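PDB 2YB5: putative fusidic acid resistance protein from Staphylococcus aureus, which confers resistance to the antibiotic fusidic acid, probably by binding elongation factor G and promoting its clearance from the ribosome. Local coordinates for residues K14-Q17 with L18-L22; L201-I204 with N205-Y208. All blocks are in the same frame, centred on the assembly; numbering follows the deposited sequence.

Overall arrangement
Contact 1 lies within helix 9-27 of the N-terminal, elongation factor G-binding region. Contact 2 joins the loop after helix 194-200 to the first turn of helix 204-214, in the treble-clef zinc-finger region, and lies closer to the chain's centre in space. Both are partly buried. Contact 1 is mid-helix: regular backbone bonds, with buried Val15, Leu18 and Val19 along one side. Contact 2 is a helix start, where an aspartate side chain takes up a backbone N-H. In each, the aliphatic part of a side chain (Lys16, Ile204) packs against a tyrosine four residues on. Their centres are about 17 Å apart, yet they touch: Gln17 NE2 and Asp202 OD2 lie 2.6 Å apart, a probable hydrogen bond.

Contact 1. Residues K14-Q17 with L18-L22; sequences KVKQ and LVYQL
Lys16 and Tyr20 lie side by side and point the same way. The aliphatic part of the lysine does the touching: its CG is 3.7 Å from CE2 of Tyr20. Lys16 CG stands trans to the backbone N (chi1 175°), which carries the chain along the tyrosine. Lys16 O sits over one face of the ring, offset toward its rim. The same oxygen accepts from Tyr20 N at 3.1 Å in a nearly straight bond (167°). This is the i to i+4 pattern of an alpha-helix, here the middle of helix 9-27. Leu18 N bonds to Lys14 O at 2.8 Å, and Val19 N to Val15 O at 3.0 Å. Leu18 CG rests 3.4 Å from Lys14 O, and its CD1 is 4.1 Å from Lys14 CG, where the two side chains cross. Val15 CG1 and Val19 CG2 make a looser contact at 4.5 Å. Further out, helix 35-50 meets Val15 and Leu18, while helix 70-80 meets Val15, Lys16 and Val19. Tyr20 OH is hydrogen-bonded to Glu74 OE2, which fixes the far end of the ring. Lys16 NZ makes a weak bond to Gln199 O, and Gln17 NE2 probably bonds to Asp202 OD2.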
loop_
_atom_site.group_PDB
_atom_site.type_symbol
_atom_site.label_atom_id
_atom_site.label_comp_id
_atom_site.label_asym_id
_atom_site.label_seq_id
_atom_site.Cartn_x
_atom_site.Cartn_y
_atom_site.Cartn_z
ATOM N N LYS A 14 -1.657 7.429 1.173
ATOM C CA LYS A 14 -1.112 8.770 0.918
ATOM C C LYS A 14 -1.926 9.846 1.666
ATOM O O LYS A 14 -1.334 10.675 2.354
ATOM C CB LYS A 14 -1.052 9.063 -0.586
ATOM C CG LYS A 14 -0.418 10.388 -0.960
ATOM C CD LYS A 14 1.078 10.382 -0.752
ATOM C CE LYS A 14 1.655 11.745 -1.064
ATOM N NZ LYS A 14 3.142 11.801 -0.940
ATOM N N VAL A 15 -3.259 9.822 1.547
ATOM C CA VAL A 15 -4.115 10.774 2.274
ATOM C C VAL A 15 -3.752 10.795 3.770
ATOM O O VAL A 15 -3.610 11.861 4.373
ATOM C CB VAL A 15 -5.640 10.484 2.115
ATOM C CG1 VAL A 15 -6.451 11.320 3.090
ATOM C CG2 VAL A 15 -6.126 10.761 0.686
ATOM N N LYS A 16 -3.586 9.609 4.341
ATOM C CA LYS A 16 -3.243 9.441 5.750
ATOM C C LYS A 16 -1.870 10.036 6.056
ATOM O O LYS A 16 -1.720 10.803 7.012
ATOM C CB LYS A 16 -3.297 7.947 6.080
ATOM C CG LYS A 16 -2.859 7.532 7.475
ATOM C CD LYS A 16 -2.852 6.007 7.599
ATOM C CE LYS A 16 -1.653 5.381 6.860
ATOM N NZ LYS A 16 -1.704 3.874 6.741
ATOM N N GLN A 17 -0.878 9.712 5.231
ATOM C CA GLN A 17 0.450 10.317 5.348
ATOM C C GLN A 17 0.403 11.853 5.281
ATOM O O GLN A 17 1.176 12.531 5.966
ATOM C CB GLN A 17 1.412 9.766 4.286
ATOM C CG GLN A 17 1.869 8.322 4.551
ATOM C CD GLN A 17 2.677 7.712 3.411
ATOM O OE1 GLN A 17 2.976 6.515 3.427
ATOM N NE2 GLN A 17 3.038 8.528 2.419
ATOM N N LEU A 18 -0.492 12.400 4.459
ATOM C CA LEU A 18 -0.618 13.859 4.346
ATOM C C LEU A 18 -1.254 14.466 5.599
ATOM O O LEU A 18 -0.832 15.530 6.059
ATOM C CB LEU A 18 -1.405 14.251 3.100
ATOM C CG LEU A 18 -0.737 13.925 1.757
ATOM C CD1 LEU A 18 -1.781 13.877 0.652
ATOM C CD2 LEU A 18 0.368 14.915 1.423
ATOM N N VAL A 19 -2.247 13.779 6.158
ATOM C CA VAL A 19 -2.900 14.237 7.378
ATOM C C VAL A 19 -1.916 14.290 8.555
ATOM O O VAL A 19 -1.913 15.269 9.301
ATOM C CB VAL A 19 -4.132 13.374 7.724
ATOM C CG1 VAL A 19 -4.632 13.674 9.123
ATOM C CG2 VAL A 19 -5.245 13.621 6.703
ATOM N N TYR A 20 -1.070 13.273 8.707
ATOM C CA TYR A 20 -0.038 13.294 9.753
ATOM C C TYR A 20 0.987 14.394 9.503
ATOM O O TYR A 20 1.524 14.952 10.451
ATOM C CB TYR A 20 0.712 11.960 9.877
ATOM C CG TYR A 20 -0.107 10.741 10.279
ATOM C CD1 TYR A 20 -1.249 10.842 11.079
ATOM C CD2 TYR A 20 0.281 9.470 9.856
ATOM C CE1 TYR A 20 -1.981 9.699 11.441
ATOM C CE2 TYR A 20 -0.437 8.333 10.212
ATOM C CZ TYR A 20 -1.564 8.449 10.999
ATOM O OH TYR A 20 -2.260 7.298 11.326
ATOM N N GLN A 21 1.276 14.691 8.238
ATOM C CA GLN A 21 2.192 15.777 7.921
ATOM C C GLN A 21 1.598 17.110 8.382
ATOM O O GLN A 21 2.317 17.943 8.900
ATOM C CB GLN A 21 2.535 15.815 6.428
ATOM C CG GLN A 21 3.763 16.699 6.084
ATOM C CD GLN A 21 5.115 16.005 6.299
ATOM O OE1 GLN A 21 5.192 14.922 6.874
ATOM N NE2 GLN A 21 6.179 16.628 5.819
ATOM N N LEU A 22 0.289 17.285 8.201
ATOM C CA LEU A 22 -0.428 18.451 8.708
ATOM C C LEU A 22 -0.270 18.592 10.217
ATOM O O LEU A 22 -0.114 19.702 10.726
ATOM C CB LEU A 22 -1.922 18.379 8.367
ATOM C CG LEU A 22 -2.407 19.095 7.109
ATOM C CD1 LEU A 22 -3.927 18.938 6.982
ATOM C CD2 LEU A 22 -2.029 20.564 7.144
#

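Contact 2. Residues L201-I204 with N205-Y208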
loop_
_atom_site.group_PDB
_atom_site.type_symbol
_atom_site.label_atom_id
_atom_site.label_comp_id
_atom_site.label_asym_id
_atom_site.label_seq_id
_atom_site.Cartn_x
_atom_site.Cartn_y
_atom_site.Cartn_z
ATOM N N LEU A 201 2.676 1.340 1.775
ATOM C CA LEU A 201 2.787 1.566 0.335
ATOM C C LEU A 201 1.844 2.673 -0.142
ATOM O O LEU A 201 0.626 2.491 -0.165
ATOM C CB LEU A 201 2.511 0.267 -0.436
ATOM C CG LEU A 201 2.535 0.348 -1.964
ATOM C CD1 LEU A 201 3.884 0.864 -2.482
ATOM C CD2 LEU A 201 2.199 -1.029 -2.580
ATOM N N ASP A 202 2.405 3.811 -0.552
ATOM C CA ASP A 202 1.556 4.939 -0.973
ATOM C C ASP A 202 1.478 5.157 -2.487
ATOM O O ASP A 202 0.795 6.075 -2.928
ATOM C CB ASP A 202 1.961 6.230 -0.272
ATOM C CG ASP A 202 3.376 6.657 -0.590
ATOM O OD1 ASP A 202 3.985 6.123 -1.543
ATOM O OD2 ASP A 202 3.882 7.524 0.131
ATOM N N ASP A 203 2.136 4.301 -3.275
ATOM C CA ASP A 203 2.107 4.419 -4.738
ATOM C C ASP A 203 2.291 3.057 -5.416
ATOM O O ASP A 203 3.377 2.481 -5.364
ATOM C CB ASP A 203 3.191 5.402 -5.192
ATOM C CG ASP A 203 3.046 5.829 -6.646
ATOM O OD1 ASP A 203 2.259 5.222 -7.391
ATOM O OD2 ASP A 203 3.737 6.788 -7.049
ATOM N N ILE A 204 1.232 2.549 -6.052
ATOM C CA ILE A 204 1.289 1.239 -6.756
ATOM C C ILE A 204 2.397 1.207 -7.807
ATOM O O ILE A 204 2.916 0.136 -8.118
ATOM C CB ILE A 204 -0.064 0.842 -7.406
ATOM C CG1 ILE A 204 -0.095 -0.652 -7.764
ATOM C CG2 ILE A 204 -0.377 1.705 -8.649
ATOM C CD1 ILE A 204 -0.167 -1.569 -6.557
ATOM N N ASN A 205 2.781 2.383 -8.320
ATOM C CA ASN A 205 3.920 2.491 -9.227
ATOM C C ASN A 205 5.194 1.897 -8.644
ATOM O O ASN A 205 5.987 1.339 -9.389
ATOM C CB ASN A 205 4.193 3.946 -9.639
ATOM C CG ASN A 205 3.296 4.428 -10.757
ATOM O OD1 ASN A 205 2.597 3.650 -11.397
ATOM N ND2 ASN A 205 3.327 5.742 -11.010
ATOM N N ASN A 206 5.389 2.025 -7.328
ATOM C CA ASN A 206 6.565 1.464 -6.661
ATOM C C ASN A 206 6.622 -0.058 -6.841
ATOM O O ASN A 206 7.697 -0.625 -6.996
ATOM C CB ASN A 206 6.584 1.785 -5.160
ATOM C CG ASN A 206 6.645 3.301 -4.846
ATOM O OD1 ASN A 206 6.769 4.146 -5.735
ATOM N ND2 ASN A 206 6.553 3.633 -3.557
ATOM N N LEU A 207 5.462 -0.717 -6.798
ATOM C CA LEU A 207 5.398 -2.157 -7.025
ATOM C C LEU A 207 5.639 -2.497 -8.491
ATOM O O LEU A 207 6.329 -3.480 -8.798
ATOM C CB LEU A 207 4.042 -2.717 -6.591
ATOM C CG LEU A 207 3.859 -4.221 -6.787
ATOM C CD1 LEU A 207 4.860 -5.001 -5.926
ATOM C CD2 LEU A 207 2.409 -4.612 -6.464
ATOM N N TYR A 208 5.056 -1.709 -9.394
ATOM C CA TYR A 208 5.263 -1.936 -10.826
ATOM C C TYR A 208 6.738 -1.798 -11.210
ATOM O O TYR A 208 7.227 -2.556 -12.038
ATOM C CB TYR A 208 4.443 -0.962 -11.674
ATOM C CG TYR A 208 2.945 -1.102 -11.583
ATOM C CD1 TYR A 208 2.338 -2.277 -11.131
ATOM C CD2 TYR A 208 2.122 -0.052 -11.982
ATOM C CE1 TYR A 208 0.951 -2.389 -11.082
ATOM C CE2 TYR A 208 0.747 -0.151 -11.926
ATOM C CZ TYR A 208 0.166 -1.315 -11.474
ATOM O OH TYR A 208 -1.202 -1.398 -11.422
#
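Asp203 caps the N-terminus of helix 204-214. Its OD1 accepts from Asn205 N at 3.0 Å, with an N-H...O angle of 150°. The N-H comes from above the carboxylate plane. With CG anti to the backbone nitrogen (chi1 -167°), the carboxylate is placed beside the backbone N-H of Asn205. OD1 also sits 3.2 Å from Asn205 CB.

The backbone bonds complete the turn. Asn206 N donates to Asp203 O at 2.8 Å. Ile204 O takes two N-H groups: Tyr208 N in a normal bond, and Leu207 N in a weak one (125°).

Most of the apolar contacts involve Ile204. Its CG1 lies over the face of the Tyr208 ring, 4.2 Å from the centroid, a CH-pi contact. Its CG2 approaches CE2 of the same ring, and Ile204 O lies over the same face as CG1, offset toward the rim. Ile204 CD1 meets Leu207 CD2 at 4.0 Å. Separately, Leu201 CD1 packs on Asn206 CB at 3.9 Å, the two side chains running past each other in opposite directions.

Several partners lie beyond the turn. Tyr208 OH bonds to Lys136 O, and the Tyr208 side chain touches Tyr135 of strand 130-136. Asp202 touches Val13, and Ile204 touches Tyr10; both partners belong to helix 9-27. The side chain of Leu201 is about 6 Å from the zinc ion, which is held by Cys158, Cys161, Cys191 and Cys197.

Asp203 thus gives a first-turn N-H a side-chain acceptor. If ionised, its carboxylate would also be favoured by the positive end of the helix dipole.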